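Local coordinates for ABC transporter ATP-binding protein (PDB 4HZI) that probably binds and hydrolyses ATP as the nucleotide-binding subunit of an orphan ABC transporter involved in manganese utilization and tolerance, at residues A[60-65]-A[223-228]; A[215-220]-A[237-242]. All coordinates share one frame; numbering follows the deposited sequence.

Contact 1 (A[60-65]-A[223-228]); sequences NEHCVL and KKFTSL
Residues His62 and Cys63 pair with Ser227 and Leu228 as parallel neighbours in the central sheet of the ABC ATPase domain. Two backbone bonds join them, Ser227 N to Glu61 O at 3.1 Å and Cys63 N to Ser227 O at 3.0 Å. Just before the paired residues a side chain substitutes for the backbone: Thr226 OG1 accepts from Asn60 N at 2.7 Å.

The imidazole of His62 is fixed at both nitrogens. Its ND1 meets Ser227 OG edge-on, near the ring plane, in an almost straight hydrogen bond of 2.8 Å, while NE2 is hydrogen-bonded to a water, and that water accepts from Phe225 N. The ring then stands T-shaped on Phe225, planes at 61°, with His62 CE1 over the centre of the phenyl face, 3.5 Å from Phe225 CZ. Ser227 OG reaches ND1 because it lies between its own backbone N and carbonyl carbon (chi1 77°).

On the sheet face away from His62 and Ser227, Leu228 CD1 rests 4.2 Å from Leu65 CB and close to Cys63 CB. There Ile57 of strand 53-58 lies against Cys63 and Leu228, and helix 73-80 adds Leu76 and Ile80; strand 243-248 flanks strand 62-67 on its other side.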
ATOM      1  N   ASN A  60      -7.102 -21.830  17.522  1.00 27.91           N
ATOM      2  CA  ASN A  60      -5.648 -21.643  17.494  1.00 28.77           C
ATOM      3  C   ASN A  60      -4.965 -21.791  16.129  1.00 29.78           C
ATOM      4  O   ASN A  60      -3.726 -21.865  16.031  1.00 28.62           O
ATOM      5  CB  ASN A  60      -4.979 -22.513  18.599  1.00 31.72           C
ATOM      6  CG  ASN A  60      -5.456 -22.127  19.993  1.00 33.36           C
ATOM      7  OD1 ASN A  60      -5.781 -20.972  20.262  1.00 32.89           O
ATOM      8  ND2 ASN A  60      -5.472 -23.094  20.896  1.00 42.22           N
ATOM      9  N   GLU A  61      -5.752 -21.784  15.047  1.00 25.89           N
ATOM     10  CA  GLU A  61      -5.187 -21.629  13.731  1.00 26.09           C
ATOM     11  C   GLU A  61      -5.061 -20.143  13.309  1.00 20.52           C
ATOM     12  O   GLU A  61      -5.818 -19.223  13.753  1.00 23.23           O
ATOM     13  CB  GLU A  61      -6.006 -22.371  12.661  1.00 27.97           C
ATOM     14  CG  GLU A  61      -6.011 -23.868  12.846  1.00 35.71           C
ATOM     15  CD  GLU A  61      -6.621 -24.582  11.659  1.00 41.48           C
ATOM     16  OE1 GLU A  61      -7.571 -24.009  11.038  1.00 24.73           O
ATOM     17  OE2 GLU A  61      -6.151 -25.719  11.370  1.00 40.16           O
ATOM     18  N   HIS A  62      -4.091 -19.924  12.445  1.00 20.95           N
ATOM     19  CA  HIS A  62      -3.828 -18.615  11.876  1.00 21.18           C
ATOM     20  C   HIS A  62      -3.962 -18.810  10.348  1.00 21.36           C
ATOM     21  O   HIS A  62      -3.172 -19.505   9.709  1.00 21.11           O
ATOM     22  CB  HIS A  62      -2.446 -18.131  12.343  1.00 24.60           C
ATOM     23  CG  HIS A  62      -2.404 -17.911  13.813  1.00 23.76           C
ATOM     24  ND1 HIS A  62      -3.110 -16.888  14.430  1.00 24.67           N
ATOM     25  CD2 HIS A  62      -1.872 -18.662  14.817  1.00 23.59           C
ATOM     26  CE1 HIS A  62      -2.947 -16.974  15.740  1.00 26.00           C
ATOM     27  NE2 HIS A  62      -2.197 -18.041  16.001  1.00 24.66           N
ATOM     28  N   CYS A  63      -4.989 -18.164   9.787  1.00 19.40           N
ATOM     29  CA  CYS A  63      -5.360 -18.322   8.391  1.00 19.05           C
ATOM     30  C   CYS A  63      -5.227 -16.985   7.661  1.00 20.52           C
ATOM     31  O   CYS A  63      -5.640 -15.968   8.176  1.00 22.19           O
ATOM     32  CB  CYS A  63      -6.806 -18.806   8.308  1.00 19.50           C
ATOM     33  SG  CYS A  63      -7.306 -19.166   6.595  1.00 23.66           S
ATOM     34  N   VAL A  64      -4.613 -16.985   6.496  1.00 21.22           N
ATOM     35  CA  VAL A  64      -4.514 -15.784   5.679  1.00 22.54           C
ATOM     36  C   VAL A  64      -5.565 -15.836   4.566  1.00 26.25           C
ATOM     37  O   VAL A  64      -5.751 -16.873   3.914  1.00 24.48           O
ATOM     38  CB  VAL A  64      -3.181 -15.662   4.923  1.00 27.99           C
ATOM     39  CG1 VAL A  64      -3.036 -14.270   4.257  1.00 27.15           C
ATOM     40  CG2 VAL A  64      -2.010 -15.958   5.757  1.00 36.51           C
ATOM     41  N   LEU A  65      -6.189 -14.697   4.298  1.00 21.57           N
ATOM     42  CA  LEU A  65      -7.022 -14.519   3.086  1.00 21.78           C
ATOM     43  C   LEU A  65      -6.250 -13.632   2.141  1.00 24.21           C
ATOM     44  O   LEU A  65      -6.040 -12.435   2.410  1.00 23.50           O
ATOM     45  CB  LEU A  65      -8.360 -13.898   3.463  1.00 22.62           C
ATOM     46  CG  LEU A  65      -9.389 -13.553   2.395  1.00 26.74           C
ATOM     47  CD1 LEU A  65      -9.970 -14.812   1.834  1.00 23.92           C
ATOM     48  CD2 LEU A  65     -10.517 -12.685   2.991  1.00 29.77           C
ATOM     49  N   LYS A 223       1.437 -16.458  23.667  1.00 41.28           N
ATOM     50  CA  LYS A 223       0.030 -16.749  23.880  1.00 43.92           C
ATOM     51  C   LYS A 223      -0.591 -17.422  22.649  1.00 46.24           C
ATOM     52  O   LYS A 223      -0.372 -16.957  21.531  1.00 37.47           O
ATOM     53  CB  LYS A 223      -0.697 -15.414  24.117  1.00 45.76           C
ATOM     54  CG  LYS A 223      -1.567 -15.428  25.360  1.00 58.22           C
ATOM     55  CD  LYS A 223      -2.956 -14.839  25.171  1.00 60.18           C
ATOM     56  CE  LYS A 223      -3.930 -15.539  26.113  1.00 66.66           C
ATOM     57  NZ  LYS A 223      -5.340 -15.093  25.953  1.00 71.15           N
ATOM     58  N   LYS A 224      -1.330 -18.517  22.840  1.00 38.03           N
ATOM     59  CA  LYS A 224      -2.123 -19.090  21.749  1.00 37.67           C
ATOM     60  C   LYS A 224      -3.344 -18.183  21.447  1.00 35.02           C
ATOM     61  O   LYS A 224      -3.966 -17.630  22.372  1.00 33.71           O
ATOM     62  CB  LYS A 224      -2.567 -20.516  22.074  1.00 41.03           C
ATOM     63  CG  LYS A 224      -1.469 -21.555  21.876  1.00 40.94           C
ATOM     64  CD  LYS A 224      -1.972 -22.952  22.205  1.00 48.37           C
ATOM     65  CE  LYS A 224      -0.854 -23.977  22.182  1.00 56.95           C
ATOM     66  NZ  LYS A 224       0.045 -23.882  20.987  1.00 55.20           N
ATOM     67  N   PHE A 225      -3.654 -18.008  20.151  1.00 34.11           N
ATOM     68  CA  PHE A 225      -4.849 -17.245  19.712  1.00 28.55           C
ATOM     69  C   PHE A 225      -5.270 -17.672  18.292  1.00 22.45           C
ATOM     70  O   PHE A 225      -4.642 -18.560  17.708  1.00 26.38           O
ATOM     71  CB  PHE A 225      -4.659 -15.717  19.822  1.00 28.32           C
ATOM     72  CG  PHE A 225      -3.690 -15.095  18.822  1.00 26.84           C
ATOM     73  CD1 PHE A 225      -2.328 -15.320  18.878  1.00 29.95           C
ATOM     74  CD2 PHE A 225      -4.152 -14.220  17.832  1.00 27.30           C
ATOM     75  CE1 PHE A 225      -1.462 -14.689  18.007  1.00 29.61           C
ATOM     76  CE2 PHE A 225      -3.292 -13.610  16.937  1.00 26.42           C
ATOM     77  CZ  PHE A 225      -1.943 -13.862  16.985  1.00 26.06           C
ATOM     78  N   THR A 226      -6.398 -17.152  17.831  1.00 24.47           N
ATOM     79  CA  THR A 226      -6.968 -17.579  16.524  1.00 27.14           C
ATOM     80  C   THR A 226      -7.116 -16.312  15.683  1.00 22.58           C
ATOM     81  O   THR A 226      -7.589 -15.293  16.197  1.00 24.48           O
ATOM     82  CB  THR A 226      -8.347 -18.261  16.667  1.00 28.32           C
ATOM     83  OG1 THR A 226      -8.260 -19.351  17.587  1.00 29.38           O
ATOM     84  CG2 THR A 226      -8.795 -18.849  15.338  1.00 26.57           C
ATOM     85  N   SER A 227      -6.724 -16.373  14.418  1.00 24.17           N
ATOM     86  CA  SER A 227      -6.772 -15.195  13.576  1.00 22.43           C
ATOM     87  C   SER A 227      -6.993 -15.433  12.102  1.00 21.28           C
ATOM     88  O   SER A 227      -6.667 -16.481  11.569  1.00 21.30           O
ATOM     89  CB  SER A 227      -5.525 -14.325  13.788  1.00 21.02           C
ATOM     90  OG  SER A 227      -4.401 -14.823  13.145  1.00 21.47           O
ATOM     91  N   LEU A 228      -7.473 -14.370  11.467  1.00 21.19           N
ATOM     92  CA  LEU A 228      -7.662 -14.278  10.036  1.00 19.27           C
ATOM     93  C   LEU A 228      -7.007 -13.001   9.591  1.00 22.21           C
ATOM     94  O   LEU A 228      -7.371 -11.953  10.024  1.00 24.28           O
ATOM     95  CB  LEU A 228      -9.155 -14.235   9.684  1.00 20.22           C
ATOM     96  CG  LEU A 228      -9.523 -14.065   8.220  1.00 22.80           C
ATOM     97  CD1 LEU A 228      -9.034 -15.217   7.360  1.00 25.78           C
ATOM     98  CD2 LEU A 228     -11.042 -13.963   8.054  1.00 26.44           C
TER
HETATM   99  O   HOH W   1      -1.509 -19.294  18.410  1.00 29.96           O

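Contact 2 (A[215-220]-A[237-242]); sequences FLKEYH and IPDFYS
His220 and Phe240 lie face against face where helix 206-222 meets the loop leading into strand 243-248, a helix-to-loop junction in the alpha/beta core of the ABC ATPase fold. The loop bends here through a type I beta turn from Pro238 to Tyr241, with Phe240 at its third position.

The two rings form an offset stack, nearly parallel (7° between planes) with centroids 4.2 Å apart. Their side chains run past each other in opposite directions, which sets the CB of each against the face of the other. Phe240 CB comes within 3.5 Å of His220 CE1, and His220 CB lies over the phenyl face, so two CH-pi contacts accompany the stack. The torsions explain this antiparallel overlap: the imidazole extends from the helix with CG anti to its own N (chi1 176°), whereas Phe240 CG lies between its own backbone N and carbonyl carbon (chi1 61°). One turn earlier, Leu216 packs against one side of the phenyl ring, its CB 4.4 Å from Phe240 CE2, and its CD1 branch reaches the ring of Pro238.

Beside the stacked rings, Lys217 and Asp239 cross at about a right angle. Lys217 CE, rather than NZ, makes the nearest approach to the carboxylate, and the salt bridge from Lys217 NZ to Asp239 OD2 is a loose 3.5 Å. The same OD2 also receives a weak hydrogen bond from Asn282 ND2. A water bridges helix and turn, accepting from Lys217 NZ at 2.9 Å and from Asp239 N at 2.8 Å.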
ATOM      1  N   PHE A 215       6.246  -7.230  16.646  1.00 30.47           N
ATOM      2  CA  PHE A 215       5.341  -7.223  17.744  1.00 33.22           C
ATOM      3  C   PHE A 215       4.354  -8.375  17.639  1.00 34.80           C
ATOM      4  O   PHE A 215       4.079  -9.021  18.649  1.00 28.94           O
ATOM      5  CB  PHE A 215       4.633  -5.895  17.828  1.00 30.38           C
ATOM      6  CG  PHE A 215       3.384  -5.921  18.641  1.00 38.22           C
ATOM      7  CD1 PHE A 215       3.417  -5.648  19.998  1.00 37.76           C
ATOM      8  CD2 PHE A 215       2.175  -6.200  18.050  1.00 34.13           C
ATOM      9  CE1 PHE A 215       2.259  -5.678  20.742  1.00 39.67           C
ATOM     10  CE2 PHE A 215       1.023  -6.223  18.780  1.00 39.08           C
ATOM     11  CZ  PHE A 215       1.058  -5.953  20.130  1.00 38.51           C
ATOM     12  N   LEU A 216       3.806  -8.643  16.442  1.00 29.96           N
ATOM     13  CA  LEU A 216       2.892  -9.779  16.292  1.00 27.72           C
ATOM     14  C   LEU A 216       3.508 -11.098  16.611  1.00 29.82           C
ATOM     15  O   LEU A 216       2.870 -11.961  17.231  1.00 29.72           O
ATOM     16  CB  LEU A 216       2.407  -9.915  14.845  1.00 33.09           C
ATOM     17  CG  LEU A 216       1.137  -9.238  14.499  1.00 40.98           C
ATOM     18  CD1 LEU A 216       0.820  -9.626  13.031  1.00 34.16           C
ATOM     19  CD2 LEU A 216       0.041  -9.721  15.452  1.00 42.64           C
ATOM     20  N   LYS A 217       4.728 -11.292  16.143  1.00 28.29           N
ATOM     21  CA  LYS A 217       5.403 -12.529  16.374  1.00 34.51           C
ATOM     22  C   LYS A 217       5.688 -12.744  17.848  1.00 35.39           C
ATOM     23  O   LYS A 217       5.650 -13.869  18.326  1.00 33.65           O
ATOM     24  CB  LYS A 217       6.698 -12.585  15.602  1.00 38.49           C
ATOM     25  CG  LYS A 217       6.534 -12.805  14.118  1.00 50.21           C
ATOM     26  CD  LYS A 217       7.907 -12.845  13.456  1.00 56.34           C
ATOM     27  CE  LYS A 217       8.103 -14.145  12.713  1.00 66.59           C
ATOM     28  NZ  LYS A 217       9.352 -14.177  11.907  1.00 75.39           N
ATOM     29  N   GLU A 218       5.947 -11.658  18.551  1.00 31.32           N
ATOM     30  CA  GLU A 218       6.269 -11.701  19.952  1.00 37.22           C
ATOM     31  C   GLU A 218       5.024 -12.040  20.744  1.00 34.73           C
ATOM     32  O   GLU A 218       5.039 -12.872  21.650  1.00 35.47           O
ATOM     33  CB  GLU A 218       6.865 -10.354  20.363  1.00 42.65           C
ATOM     34  CG  GLU A 218       7.387 -10.312  21.782  1.00 56.93           C
ATOM     35  CD  GLU A 218       8.731  -9.602  21.888  1.00 70.92           C
ATOM     36  OE1 GLU A 218       8.975  -8.636  21.117  1.00 77.23           O
ATOM     37  OE2 GLU A 218       9.542 -10.025  22.744  1.00 77.29           O
ATOM     38  N   TYR A 219       3.917 -11.437  20.351  1.00 32.43           N
ATOM     39  CA  TYR A 219       2.646 -11.730  20.947  1.00 31.93           C
ATOM     40  C   TYR A 219       2.324 -13.230  20.776  1.00 32.52           C
ATOM     41  O   TYR A 219       1.898 -13.906  21.740  1.00 32.92           O
ATOM     42  CB  TYR A 219       1.552 -10.809  20.359  1.00 30.07           C
ATOM     43  CG  TYR A 219       0.222 -11.014  21.033  1.00 30.50           C
ATOM     44  CD1 TYR A 219      -0.117 -10.281  22.152  1.00 33.39           C
ATOM     45  CD2 TYR A 219      -0.675 -11.978  20.582  1.00 33.00           C
ATOM     46  CE1 TYR A 219      -1.306 -10.508  22.820  1.00 37.17           C
ATOM     47  CE2 TYR A 219      -1.891 -12.197  21.218  1.00 36.15           C
ATOM     48  CZ  TYR A 219      -2.196 -11.467  22.358  1.00 39.89           C
ATOM     49  OH  TYR A 219      -3.399 -11.650  22.995  1.00 40.59           O
ATOM     50  N   HIS A 220       2.493 -13.730  19.556  1.00 30.43           N
ATOM     51  CA  HIS A 220       2.208 -15.106  19.222  1.00 32.66           C
ATOM     52  C   HIS A 220       3.085 -16.077  20.013  1.00 33.26           C
ATOM     53  O   HIS A 220       2.634 -17.158  20.373  1.00 31.75           O
ATOM     54  CB  HIS A 220       2.431 -15.327  17.745  1.00 28.68           C
ATOM     55  CG  HIS A 220       2.264 -16.742  17.296  1.00 28.62           C
ATOM     56  ND1 HIS A 220       3.332 -17.586  17.095  1.00 29.72           N
ATOM     57  CD2 HIS A 220       1.160 -17.467  17.024  1.00 28.99           C
ATOM     58  CE1 HIS A 220       2.892 -18.770  16.726  1.00 31.11           C
ATOM     59  NE2 HIS A 220       1.572 -18.724  16.683  1.00 30.86           N
ATOM     60  N   ILE A 237       2.934 -11.290   5.135  1.00 27.38           N
ATOM     61  CA  ILE A 237       2.366 -12.423   5.887  1.00 24.07           C
ATOM     62  C   ILE A 237       3.410 -12.992   6.836  1.00 24.47           C
ATOM     63  O   ILE A 237       4.373 -13.573   6.386  1.00 24.28           O
ATOM     64  CB  ILE A 237       1.918 -13.565   4.944  1.00 27.05           C
ATOM     65  CG1 ILE A 237       0.819 -13.052   4.004  1.00 25.20           C
ATOM     66  CG2 ILE A 237       1.382 -14.713   5.756  1.00 25.09           C
ATOM     67  CD1 ILE A 237       0.497 -13.949   2.849  1.00 27.22           C
ATOM     68  N   PRO A 238       3.174 -12.918   8.147  1.00 26.91           N
ATOM     69  CA  PRO A 238       4.153 -13.502   9.070  1.00 32.24           C
ATOM     70  C   PRO A 238       4.249 -15.017   8.979  1.00 33.19           C
ATOM     71  O   PRO A 238       3.299 -15.710   8.576  1.00 26.81           O
ATOM     72  CB  PRO A 238       3.608 -13.158  10.456  1.00 31.84           C
ATOM     73  CG  PRO A 238       2.475 -12.276  10.283  1.00 26.76           C
ATOM     74  CD  PRO A 238       2.089 -12.212   8.830  1.00 29.20           C
ATOM     75  N   ASP A 239       5.362 -15.545   9.469  1.00 31.80           N
ATOM     76  CA  ASP A 239       5.611 -16.974   9.424  1.00 30.90           C
ATOM     77  C   ASP A 239       4.650 -17.884  10.170  1.00 27.53           C
ATOM     78  O   ASP A 239       4.569 -19.065   9.853  1.00 29.33           O
ATOM     79  CB  ASP A 239       7.051 -17.275   9.912  1.00 43.74           C
ATOM     80  CG  ASP A 239       7.243 -17.077  11.447  1.00 51.75           C
ATOM     81  OD1 ASP A 239       6.375 -16.505  12.167  1.00 43.39           O
ATOM     82  OD2 ASP A 239       8.314 -17.506  11.939  1.00 63.45           O
ATOM     83  N   PHE A 240       3.914 -17.396  11.157  1.00 24.64           N
ATOM     84  CA  PHE A 240       3.053 -18.315  11.902  1.00 25.70           C
ATOM     85  C   PHE A 240       1.692 -18.634  11.216  1.00 25.70           C
ATOM     86  O   PHE A 240       0.921 -19.402  11.715  1.00 24.84           O
ATOM     87  CB  PHE A 240       2.854 -17.874  13.343  1.00 24.26           C
ATOM     88  CG  PHE A 240       2.213 -16.556  13.522  1.00 24.97           C
ATOM     89  CD1 PHE A 240       0.821 -16.421  13.497  1.00 26.14           C
ATOM     90  CD2 PHE A 240       2.966 -15.444  13.769  1.00 26.85           C
ATOM     91  CE1 PHE A 240       0.220 -15.194  13.677  1.00 26.89           C
ATOM     92  CE2 PHE A 240       2.379 -14.202  13.938  1.00 25.84           C
ATOM     93  CZ  PHE A 240       0.994 -14.058  13.878  1.00 29.79           C
ATOM     94  N   TYR A 241       1.421 -18.006  10.088  1.00 23.51           N
ATOM     95  CA  TYR A 241       0.228 -18.322   9.278  1.00 24.34           C
ATOM     96  C   TYR A 241       0.417 -19.660   8.599  1.00 23.31           C
ATOM     97  O   TYR A 241       1.340 -19.865   7.806  1.00 25.88           O
ATOM     98  CB  TYR A 241      -0.101 -17.166   8.289  1.00 24.59           C
ATOM     99  CG  TYR A 241      -0.798 -16.110   9.094  1.00 22.55           C
ATOM    100  CD1 TYR A 241      -2.160 -16.197   9.374  1.00 20.87           C
ATOM    101  CD2 TYR A 241      -0.069 -15.074   9.690  1.00 22.09           C
ATOM    102  CE1 TYR A 241      -2.768 -15.282  10.235  1.00 22.02           C
ATOM    103  CE2 TYR A 241      -0.676 -14.171  10.553  1.00 21.28           C
ATOM    104  CZ  TYR A 241      -1.997 -14.253  10.829  1.00 20.98           C
ATOM    105  OH  TYR A 241      -2.553 -13.315  11.714  1.00 24.53           O
ATOM    106  N   SER A 242      -0.438 -20.605   8.942  1.00 23.80           N
ATOM    107  CA  SER A 242      -0.265 -21.976   8.450  1.00 25.03           C
ATOM    108  C   SER A 242      -1.292 -22.433   7.401  1.00 25.02           C
ATOM    109  O   SER A 242      -1.127 -23.490   6.786  1.00 21.29           O
ATOM    110  CB  SER A 242      -0.347 -22.924   9.652  1.00 23.70           C
ATOM    111  OG  SER A 242      -1.677 -23.003  10.152  1.00 27.96           O
TER
HETATM  112  O   HOH W   2       7.726 -13.994   9.530  1.00 42.09           O

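How the contacts relate
Contacts 1 and 2 illustrate how a strand pair and the helix-loop layer beside it interlock: their centres are 9 Å apart and their segments alternate along the chain. Helix 206-222 is followed, after a short loop, by strand 227-231, whose following loop supplies 237-242. Tyr241 ties the contacts together, its OH 2.8 Å from Ser227 OG in a probable hydrogen bond and its CB 3.4 Å from Val64 CG2. Ser242 N, 3.0 Å from His62 O, probably continues the backbone pairing, while the imidazole of His62 meets both rings of the His220-Phe240 stack. Farther along strand 62-67, the side chain of Leu65 touches residues of a probable Walker A P-loop, which brings contact 1 next to the presumed nucleotide site.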